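Local coordinates for protein O-methyltransferase (Coxiella burnetii, PDB 3TR6) that probably transfers a methyl group from S-adenosylmethionine to a hydroxyl oxygen of its substrate, as a class I, metal-binding O-methyltransferase, at residues A[29-33]-A[108-112]; A[41-47]-A[74-78]; A[169-175]-A[216-222]. The contacts are given in a common frame with arbitrary orientation. Residue numbers count along the deposited sequence, not the author numbering.

Contact 1 of 3, residues A[29-33]-A[108-112]; sequences LLAEL and YWEKA
Two helices of the Rossmann-like methyltransferase domain pack here through one turn each: 29-33 is helical throughout (Leu33 N to Leu29 O, 2.9 Å), while 108-112 lies at the C-terminal part of helix 99-111. They run in opposite senses, Leu29 opposite Ala112 (CA-CA 7.4 Å) and Leu33 opposite Tyr108 (7.2 Å). Leu29 has chi1 t and chi2 144°, between wells; Leu29 CD2 is 3.9 Å from Tyr108 CD1, at the ring edge, and Leu29 CD1 is 4.0 Å from CB of Ala112, a residue small enough to leave room. One turn on, extended Glu32 (t, t) meets an all-trans Lys111 in a salt bridge, OE2 to NZ 3.0 Å. Leu33, t/p, lays CD1 over the Tyr108 ring face, 3.7 Å from the centroid, a CH-pi contact. Tyr108, chi1 m, thus inserts its flat ring between the helices, and its OH hydrogen-bonds Glu36 one turn beyond Glu32. Aliphatic and aromatic packing therefore fills the interface, while the ion pair closes its more exposed margin.

Contact 2 of 3, residues A[41-47]-A[74-78]; sequences FSTYAMQ and FTGYS. With SAH (S-adenosyl-L-homocysteine), chain C.
This is the glycine-containing loop after the first strand of a Rossmann-like methyltransferase, with 41-47 lying across it beside S-adenosyl-L-homocysteine. A type I turn, Phe41 to Tyr44, leads into a 3-10 turn at 44-46. In the partner, Phe74 has phi/psi 51/-125, unusual for a non-glycine residue; Gly76, the N-cap of helix 77-83, has the positive phi (80°) that glycine readily adopts. Gln47 and Tyr77 are nearest, CA-CA 7.0 Å. Phe74, chi1 t and chi2 21°, is the centre of the contact: its edge points at the face of Phe41 (chi1 m), a T-shaped pair with centroids 5.7 Å apart and planes at 80°. Thr75, chi1 p, puts CG2 over the Phe41 face, 4.1 Å from the centroid. Met46 (selenomethionine), chi1 p and chi2 t, brings SE to 5.0 Å from the Phe74 centroid, a Met-aromatic contact. Ser78, chi1 p, grips the ligand's amino acid end: its N donates to SAH OXT (3.1 Å), and its OG accepts from SAH N at 2.8 Å.

Contact 3 of 3, residues A[169-175]-A[216-222]; sequences LIAVDNV and DGLTLAR. With NI (nickel (II) ion), chain B.
A nickel ion sits at the end of this strand pair, where Asn174 breaks from extended geometry into a left-handed conformation (phi/psi 65/31), which places the side chains of consecutive residues on the same ion. Asp173 OD2 lies 2.5 Å from NI; the Asn174 side chain also binds, its amide probably reversed in the model, and Asp147 completes the protein ligands. Strands 169-173 and 218-222 run antiparallel at 164°, their axes 4.6 Å apart. Ile170-Ala221 (N to O 2.9 Å both ways) and Val172-Thr219 (Val172 N to Thr219 O 2.9 Å) are hydrogen-bonded pairs; Leu169-Arg222 and Ala171-Leu220 are non-hydrogen-bonded. Small Ala171 admits Leu220 CD2 (m, t) and Leu218 CD1 (t, p) at 3.8 and 4.0 Å from its CB, whereas beta-branched Val172 and Thr219 share the other face with Ile170 and Ala221. Gly217 (93/128) lies against Val175 CG2, where a CB would clash. Leu220 also packs on Leu58 of the second subunit. This is the Rossmann-like methyltransferase sheet, order 3-2-1-4-5-7-6 with 218-223 antiparallel to 168-173, and its metal site.

Contacts 1 and 2 touch: Leu33 CD1 is 3.5 Å from Thr75 O, and Leu30 O is 3.5 Å from Tyr77 CE1, so the packing of helix 28-40 continues directly into the cofactor loop. Their centres are about 13 Å apart, and 41-47 and 74-78 fall between the segments of contact 1 in sequence. Contact 3 comes later in the chain, its centre about 18 Å from that of contact 2 (nearest atoms about 6 Å apart, without touching) and about 24 Å from that of contact 1. The ligands bridge that gap: the Met46 side chain lies about 5 Å from nickel, and that of Asp173 about 6 Å from S-adenosyl-L-homocysteine. Contact 1 forms a second layer behind the cofactor loop, Leu33's side chain about 7 Å from the cofactor but 13 Å from nickel.

Contact 1 of 3, residues A[29-33]-A[108-112]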
loop_
_atom_site.group_PDB
_atom_site.type_symbol
_atom_site.label_atom_id
_atom_site.label_comp_id
_atom_site.label_asym_id
_atom_site.label_seq_id
_atom_site.Cartn_x
_atom_site.Cartn_y
_atom_site.Cartn_z
ATOM N N LEU A 29 10.961 -11.165 17.516
ATOM C CA LEU A 29 11.680 -12.244 16.849
ATOM C C LEU A 29 12.328 -11.775 15.548
ATOM O O LEU A 29 13.464 -12.136 15.252
ATOM C CB LEU A 29 10.763 -13.442 16.593
ATOM C CG LEU A 29 11.433 -14.684 15.994
ATOM C CD1 LEU A 29 10.817 -15.954 16.560
ATOM C CD2 LEU A 29 11.360 -14.679 14.472
ATOM N N LEU A 30 11.604 -10.974 14.771
ATOM C CA LEU A 30 12.149 -10.428 13.531
ATOM C C LEU A 30 13.262 -9.420 13.806
ATOM O O LEU A 30 14.260 -9.369 13.085
ATOM C CB LEU A 30 11.048 -9.796 12.680
ATOM C CG LEU A 30 10.230 -10.771 11.828
ATOM C CD1 LEU A 30 9.083 -10.056 11.122
ATOM C CD2 LEU A 30 11.122 -11.494 10.825
ATOM N N ALA A 31 13.084 -8.621 14.853
ATOM C CA ALA A 31 14.114 -7.683 15.283
ATOM C C ALA A 31 15.405 -8.436 15.587
ATOM O O ALA A 31 16.490 -8.030 15.170
ATOM C CB ALA A 31 13.648 -6.907 16.506
ATOM N N GLU A 32 15.272 -9.542 16.311
ATOM C CA GLU A 32 16.405 -10.387 16.665
ATOM C C GLU A 32 17.044 -11.006 15.427
ATOM O O GLU A 32 18.267 -11.126 15.341
ATOM C CB GLU A 32 15.950 -11.486 17.626
ATOM C CG GLU A 32 16.953 -12.602 17.830
ATOM C CD GLU A 32 16.386 -13.738 18.658
ATOM O OE1 GLU A 32 15.311 -13.551 19.269
ATOM O OE2 GLU A 32 17.013 -14.821 18.693
ATOM N N LEU A 33 16.206 -11.395 14.471
ATOM C CA LEU A 33 16.675 -12.016 13.237
ATOM C C LEU A 33 17.598 -11.106 12.425
ATOM O O LEU A 33 18.548 -11.578 11.802
ATOM C CB LEU A 33 15.490 -12.460 12.374
ATOM C CG LEU A 33 15.819 -12.908 10.945
ATOM C CD1 LEU A 33 16.728 -14.123 10.953
ATOM C CD2 LEU A 33 14.552 -13.189 10.151
ATOM N N TYR A 108 14.870 -19.713 12.368
ATOM C CA TYR A 108 14.017 -18.659 12.905
ATOM C C TYR A 108 12.528 -18.888 12.659
ATOM O O TYR A 108 11.704 -18.550 13.509
ATOM C CB TYR A 108 14.451 -17.280 12.393
ATOM C CG TYR A 108 15.482 -16.612 13.276
ATOM C CD1 TYR A 108 15.103 -15.681 14.234
ATOM C CD2 TYR A 108 16.832 -16.924 13.164
ATOM C CE1 TYR A 108 16.038 -15.072 15.048
ATOM C CE2 TYR A 108 17.776 -16.318 13.975
ATOM C CZ TYR A 108 17.371 -15.393 14.914
ATOM O OH TYR A 108 18.303 -14.787 15.727
ATOM N N TRP A 109 12.177 -19.464 11.513
ATOM C CA TRP A 109 10.764 -19.706 11.239
ATOM C C TRP A 109 10.233 -20.959 11.937
ATOM O O TRP A 109 9.023 -21.137 12.066
ATOM C CB TRP A 109 10.422 -19.665 9.738
ATOM C CG TRP A 109 10.768 -20.878 8.925
ATOM C CD1 TRP A 109 10.421 -22.171 9.186
ATOM C CD2 TRP A 109 11.479 -20.897 7.680
ATOM N NE1 TRP A 109 10.897 -22.996 8.198
ATOM C CE2 TRP A 109 11.548 -22.238 7.259
ATOM C CE3 TRP A 109 12.076 -19.910 6.887
ATOM C CZ2 TRP A 109 12.190 -22.621 6.080
ATOM C CZ3 TRP A 109 12.711 -20.289 5.716
ATOM C CH2 TRP A 109 12.765 -21.634 5.325
ATOM N N GLU A 110 11.141 -21.813 12.398
ATOM C CA GLU A 110 10.769 -22.882 13.313
ATOM C C GLU A 110 10.495 -22.255 14.671
ATOM O O GLU A 110 9.465 -22.505 15.293
ATOM C CB GLU A 110 11.892 -23.913 13.434
ATOM C CG GLU A 110 12.148 -24.722 12.166
ATOM C CD GLU A 110 13.378 -25.609 12.274
ATOM O OE1 GLU A 110 13.943 -25.713 13.385
ATOM O OE2 GLU A 110 13.785 -26.199 11.249
ATOM N N LYS A 111 11.433 -21.425 15.114
ATOM C CA LYS A 111 11.331 -20.721 16.385
ATOM C C LYS A 111 10.085 -19.842 16.435
ATOM O O LYS A 111 9.614 -19.474 17.514
ATOM C CB LYS A 111 12.584 -19.870 16.604
ATOM C CG LYS A 111 12.695 -19.230 17.981
ATOM C CD LYS A 111 14.015 -18.481 18.124
ATOM C CE LYS A 111 14.195 -17.931 19.532
ATOM N NZ LYS A 111 15.498 -17.226 19.692
ATOM N N ALA A 112 9.556 -19.511 15.261
ATOM C CA ALA A 112 8.370 -18.664 15.164
ATOM C C ALA A 112 7.085 -19.486 15.124
ATOM O O ALA A 112 5.991 -18.945 15.283
ATOM C CB ALA A 112 8.462 -17.759 13.941
#

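Contact 2 of 3, residues A[41-47]-A[74-78]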
loop_
_atom_site.group_PDB
_atom_site.type_symbol
_atom_site.label_atom_id
_atom_site.label_comp_id
_atom_site.label_asym_id
_atom_site.label_seq_id
_atom_site.Cartn_x
_atom_site.Cartn_y
_atom_site.Cartn_z
ATOM N N PHE A 41 26.397 -11.717 8.568
ATOM C CA PHE A 41 26.426 -11.677 7.106
ATOM C C PHE A 41 26.895 -10.339 6.546
ATOM O O PHE A 41 26.313 -9.292 6.834
ATOM C CB PHE A 41 25.054 -12.034 6.533
ATOM C CG PHE A 41 24.643 -13.455 6.793
ATOM C CD1 PHE A 41 24.769 -14.417 5.805
ATOM C CD2 PHE A 41 24.139 -13.832 8.028
ATOM C CE1 PHE A 41 24.397 -15.723 6.038
ATOM C CE2 PHE A 41 23.768 -15.141 8.268
ATOM C CZ PHE A 41 23.897 -16.087 7.270
ATOM N N SER A 42 27.949 -10.382 5.740
ATOM C CA SER A 42 28.472 -9.173 5.115
ATOM C C SER A 42 27.460 -8.627 4.121
ATOM O O SER A 42 27.533 -7.470 3.715
ATOM C CB SER A 42 29.803 -9.457 4.411
ATOM O OG SER A 42 29.660 -10.439 3.397
ATOM N N THR A 43 26.510 -9.474 3.740
ATOM C CA THR A 43 25.501 -9.113 2.755
ATOM C C THR A 43 24.201 -8.696 3.426
ATOM O O THR A 43 23.168 -8.586 2.771
ATOM C CB THR A 43 25.218 -10.278 1.790
ATOM O OG1 THR A 43 24.993 -11.482 2.540
ATOM C CG2 THR A 43 26.395 -10.484 0.846
ATOM N N TYR A 44 24.273 -8.453 4.733
ATOM C CA TYR A 44 23.114 -8.100 5.552
ATOM C C TYR A 44 22.211 -7.028 4.939
ATOM O O TYR A 44 21.006 -7.025 5.172
ATOM C CB TYR A 44 23.581 -7.628 6.932
ATOM C CG TYR A 44 24.130 -6.218 6.921
ATOM C CD1 TYR A 44 23.328 -5.139 7.272
ATOM C CD2 TYR A 44 25.444 -5.963 6.538
ATOM C CE1 TYR A 44 23.820 -3.845 7.253
ATOM C CE2 TYR A 44 25.947 -4.670 6.517
ATOM C CZ TYR A 44 25.130 -3.616 6.876
ATOM O OH TYR A 44 25.620 -2.328 6.858
ATOM N N ALA A 45 22.794 -6.117 4.165
ATOM C CA ALA A 45 22.057 -4.958 3.661
ATOM C C ALA A 45 20.933 -5.307 2.679
ATOM O O ALA A 45 19.968 -4.552 2.542
ATOM C CB ALA A 45 23.008 -3.943 3.045
HETATM N N MSE A 46 21.054 -6.438 1.993
HETATM C CA MSE A 46 20.014 -6.845 1.052
HETATM C C MSE A 46 18.773 -7.380 1.772
HETATM O O MSE A 46 17.835 -7.867 1.141
HETATM C CB MSE A 46 20.548 -7.852 0.019
HETATM C CG MSE A 46 21.226 -9.090 0.591
HETATM SE SE MSE A 46 22.017 -10.232 -0.797
HETATM C CE MSE A 46 21.810 -9.041 -2.321
ATOM N N GLN A 47 18.766 -7.268 3.096
ATOM C CA GLN A 47 17.618 -7.686 3.890
ATOM C C GLN A 47 16.446 -6.726 3.700
ATOM O O GLN A 47 16.634 -5.519 3.517
ATOM C CB GLN A 47 17.994 -7.776 5.368
ATOM C CG GLN A 47 16.947 -8.451 6.238
ATOM C CD GLN A 47 17.389 -8.569 7.685
ATOM O OE1 GLN A 47 18.140 -7.733 8.184
ATOM N NE2 GLN A 47 16.936 -9.619 8.360
ATOM N N PHE A 74 17.164 -15.264 1.577
ATOM C CA PHE A 74 18.235 -14.764 2.427
ATOM C C PHE A 74 18.109 -15.427 3.796
ATOM O O PHE A 74 18.079 -16.649 3.891
ATOM C CB PHE A 74 18.172 -13.243 2.553
ATOM C CG PHE A 74 19.426 -12.630 3.111
ATOM C CD1 PHE A 74 20.630 -13.317 3.062
ATOM C CD2 PHE A 74 19.398 -11.374 3.698
ATOM C CE1 PHE A 74 21.787 -12.761 3.581
ATOM C CE2 PHE A 74 20.551 -10.808 4.219
ATOM C CZ PHE A 74 21.750 -11.505 4.159
ATOM N N THR A 75 18.022 -14.629 4.853
ATOM C CA THR A 75 17.845 -15.179 6.193
ATOM C C THR A 75 16.368 -15.228 6.583
ATOM O O THR A 75 16.027 -15.420 7.752
ATOM C CB THR A 75 18.662 -14.412 7.249
ATOM O OG1 THR A 75 18.282 -13.033 7.248
ATOM C CG2 THR A 75 20.154 -14.527 6.951
ATOM N N GLY A 76 15.500 -15.037 5.591
ATOM C CA GLY A 76 14.075 -15.280 5.741
ATOM C C GLY A 76 13.228 -14.222 6.424
ATOM O O GLY A 76 12.196 -14.551 7.011
ATOM N N TYR A 77 13.636 -12.958 6.340
ATOM C CA TYR A 77 12.885 -11.884 6.991
ATOM C C TYR A 77 11.489 -11.710 6.381
ATOM O O TYR A 77 10.484 -11.713 7.093
ATOM C CB TYR A 77 13.657 -10.557 6.960
ATOM C CG TYR A 77 13.072 -9.497 7.875
ATOM C CD1 TYR A 77 13.584 -9.288 9.151
ATOM C CD2 TYR A 77 11.996 -8.717 7.469
ATOM C CE1 TYR A 77 13.046 -8.326 9.993
ATOM C CE2 TYR A 77 11.454 -7.756 8.300
ATOM C CZ TYR A 77 11.980 -7.564 9.559
ATOM O OH TYR A 77 11.432 -6.606 10.381
ATOM N N SER A 78 11.429 -11.558 5.062
ATOM C CA SER A 78 10.155 -11.351 4.383
ATOM C C SER A 78 9.288 -12.605 4.423
ATOM O O SER A 78 8.061 -12.520 4.508
ATOM C CB SER A 78 10.378 -10.902 2.937
ATOM O OG SER A 78 11.167 -11.838 2.222
HETATM N N SAH C . 13.554 -11.059 0.912
HETATM C CA SAH C . 14.854 -11.302 1.473
HETATM C CB SAH C . 15.949 -10.657 0.641
HETATM C CG SAH C . 16.859 -11.592 -0.122
HETATM S SD SAH C . 18.284 -10.876 -0.927
HETATM C C SAH C . 14.910 -10.768 2.863
HETATM O O SAH C . 16.034 -10.557 3.397
HETATM O OXT SAH C . 13.856 -10.528 3.504
HETATM C "C5'" SAH C . 18.675 -11.802 -2.403
HETATM C "C4'" SAH C . 18.656 -13.231 -2.299
HETATM O "O4'" SAH C . 18.448 -13.817 -3.631
HETATM C "C3'" SAH C . 19.964 -13.733 -1.827
HETATM O "O3'" SAH C . 19.778 -14.465 -0.686
HETATM C "C2'" SAH C . 20.464 -14.593 -2.910
HETATM O "O2'" SAH C . 21.075 -15.712 -2.400
HETATM C "C1'" SAH C . 19.232 -14.969 -3.647
HETATM N N9 SAH C . 19.417 -15.432 -5.019
HETATM C C8 SAH C . 20.314 -14.981 -5.910
HETATM N N7 SAH C . 20.142 -15.668 -7.051
HETATM C C5 SAH C . 19.138 -16.552 -6.887
HETATM C C6 SAH C . 18.537 -17.508 -7.713
HETATM N N6 SAH C . 18.986 -17.701 -9.055
HETATM N N1 SAH C . 17.527 -18.246 -7.221
HETATM C C2 SAH C . 17.096 -18.079 -5.963
HETATM N N3 SAH C . 17.652 -17.174 -5.147
HETATM C C4 SAH C . 18.668 -16.402 -5.582
#

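Contact 3 of 3, residues A[169-175]-A[216-222]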
loop_
_atom_site.group_PDB
_atom_site.type_symbol
_atom_site.label_atom_id
_atom_site.label_comp_id
_atom_site.label_asym_id
_atom_site.label_seq_id
_atom_site.Cartn_x
_atom_site.Cartn_y
_atom_site.Cartn_z
ATOM N N LEU A 169 -1.527 -10.771 -6.660
ATOM C CA LEU A 169 -0.648 -9.616 -6.509
ATOM C C LEU A 169 0.845 -9.933 -6.617
ATOM O O LEU A 169 1.353 -10.826 -5.939
ATOM C CB LEU A 169 -0.925 -8.912 -5.180
ATOM C CG LEU A 169 -0.159 -7.611 -4.955
ATOM C CD1 LEU A 169 -0.639 -6.539 -5.928
ATOM C CD2 LEU A 169 -0.290 -7.134 -3.514
ATOM N N ILE A 170 1.539 -9.187 -7.472
ATOM C CA ILE A 170 2.997 -9.224 -7.525
ATOM C C ILE A 170 3.576 -8.034 -6.766
ATOM O O ILE A 170 3.181 -6.894 -6.996
ATOM C CB ILE A 170 3.528 -9.147 -8.967
ATOM C CG1 ILE A 170 3.096 -10.370 -9.773
ATOM C CG2 ILE A 170 5.042 -9.035 -8.965
ATOM C CD1 ILE A 170 3.418 -10.266 -11.236
ATOM N N ALA A 171 4.512 -8.304 -5.863
ATOM C CA ALA A 171 5.254 -7.247 -5.188
ATOM C C ALA A 171 6.727 -7.329 -5.580
ATOM O O ALA A 171 7.351 -8.379 -5.448
ATOM C CB ALA A 171 5.089 -7.354 -3.687
ATOM N N VAL A 172 7.277 -6.224 -6.075
ATOM C CA VAL A 172 8.670 -6.195 -6.508
ATOM C C VAL A 172 9.465 -5.166 -5.713
ATOM O O VAL A 172 9.100 -3.993 -5.666
ATOM C CB VAL A 172 8.786 -5.878 -8.012
ATOM C CG1 VAL A 172 10.245 -5.906 -8.458
ATOM C CG2 VAL A 172 7.955 -6.860 -8.827
ATOM N N ASP A 173 10.553 -5.608 -5.093
ATOM C CA ASP A 173 11.399 -4.719 -4.306
ATOM C C ASP A 173 12.526 -4.131 -5.157
ATOM O O ASP A 173 12.816 -4.624 -6.247
ATOM C CB ASP A 173 11.979 -5.468 -3.106
ATOM C CG ASP A 173 12.682 -4.548 -2.123
ATOM O OD1 ASP A 173 12.529 -3.313 -2.237
ATOM O OD2 ASP A 173 13.376 -5.066 -1.224
ATOM N N ASN A 174 13.139 -3.062 -4.656
ATOM C CA ASN A 174 14.337 -2.475 -5.261
ATOM C C ASN A 174 14.133 -1.875 -6.650
ATOM O O ASN A 174 15.053 -1.869 -7.465
ATOM C CB ASN A 174 15.494 -3.488 -5.297
ATOM C CG ASN A 174 15.817 -4.057 -3.925
ATOM O OD1 ASN A 174 16.400 -3.380 -3.071
ATOM N ND2 ASN A 174 15.441 -5.313 -3.708
ATOM N N VAL A 175 12.937 -1.358 -6.914
ATOM C CA VAL A 175 12.652 -0.741 -8.208
ATOM C C VAL A 175 13.214 0.678 -8.317
ATOM O O VAL A 175 13.249 1.252 -9.403
ATOM C CB VAL A 175 11.137 -0.718 -8.514
ATOM C CG1 VAL A 175 10.643 -2.113 -8.861
ATOM C CG2 VAL A 175 10.360 -0.134 -7.340
ATOM N N ASP A 216 13.222 0.105 -0.566
ATOM C CA ASP A 216 13.885 0.597 -1.773
ATOM C C ASP A 216 12.899 0.733 -2.938
ATOM O O ASP A 216 13.270 0.611 -4.109
ATOM C CB ASP A 216 15.051 -0.311 -2.163
ATOM C CG ASP A 216 15.934 0.305 -3.234
ATOM O OD1 ASP A 216 16.185 1.526 -3.167
ATOM O OD2 ASP A 216 16.370 -0.431 -4.144
ATOM N N GLY A 217 11.640 0.998 -2.610
ATOM C CA GLY A 217 10.606 1.084 -3.619
ATOM C C GLY A 217 9.929 -0.260 -3.783
ATOM O O GLY A 217 10.588 -1.287 -3.960
ATOM N N LEU A 218 8.605 -0.255 -3.709
ATOM C CA LEU A 218 7.843 -1.482 -3.832
ATOM C C LEU A 218 6.746 -1.333 -4.882
ATOM O O LEU A 218 5.753 -0.639 -4.662
ATOM C CB LEU A 218 7.245 -1.874 -2.481
ATOM C CG LEU A 218 6.530 -3.229 -2.484
ATOM C CD1 LEU A 218 7.527 -4.373 -2.667
ATOM C CD2 LEU A 218 5.732 -3.400 -1.209
ATOM N N THR A 219 6.937 -1.973 -6.031
ATOM C CA THR A 219 5.911 -1.977 -7.066
ATOM C C THR A 219 4.893 -3.070 -6.787
ATOM O O THR A 219 5.257 -4.215 -6.519
ATOM C CB THR A 219 6.507 -2.186 -8.470
ATOM O OG1 THR A 219 7.333 -1.070 -8.800
ATOM C CG2 THR A 219 5.406 -2.306 -9.515
ATOM N N LEU A 220 3.617 -2.707 -6.830
ATOM C CA LEU A 220 2.547 -3.684 -6.697
ATOM C C LEU A 220 1.801 -3.787 -8.019
ATOM O O LEU A 220 1.406 -2.777 -8.592
ATOM C CB LEU A 220 1.586 -3.287 -5.582
ATOM C CG LEU A 220 2.238 -2.998 -4.234
ATOM C CD1 LEU A 220 1.200 -2.547 -3.216
ATOM C CD2 LEU A 220 3.001 -4.213 -3.730
ATOM N N ALA A 221 1.626 -5.011 -8.503
ATOM C CA ALA A 221 0.915 -5.250 -9.752
ATOM C C ALA A 221 -0.171 -6.305 -9.558
ATOM O O ALA A 221 0.122 -7.481 -9.340
ATOM C CB ALA A 221 1.883 -5.669 -10.843
ATOM N N ARG A 222 -1.426 -5.870 -9.625
ATOM C CA ARG A 222 -2.562 -6.775 -9.513
ATOM C C ARG A 222 -2.960 -7.329 -10.880
ATOM O O ARG A 222 -3.227 -6.571 -11.812
ATOM C CB ARG A 222 -3.748 -6.055 -8.872
ATOM C CG ARG A 222 -4.981 -6.917 -8.702
ATOM C CD ARG A 222 -6.170 -6.093 -8.237
ATOM N NE ARG A 222 -7.361 -6.922 -8.101
ATOM C CZ ARG A 222 -8.210 -7.174 -9.091
ATOM N NH1 ARG A 222 -8.004 -6.651 -10.292
ATOM N NH2 ARG A 222 -9.265 -7.947 -8.877
HETATM NI NI NI B . 15.566 -6.272 -1.379
#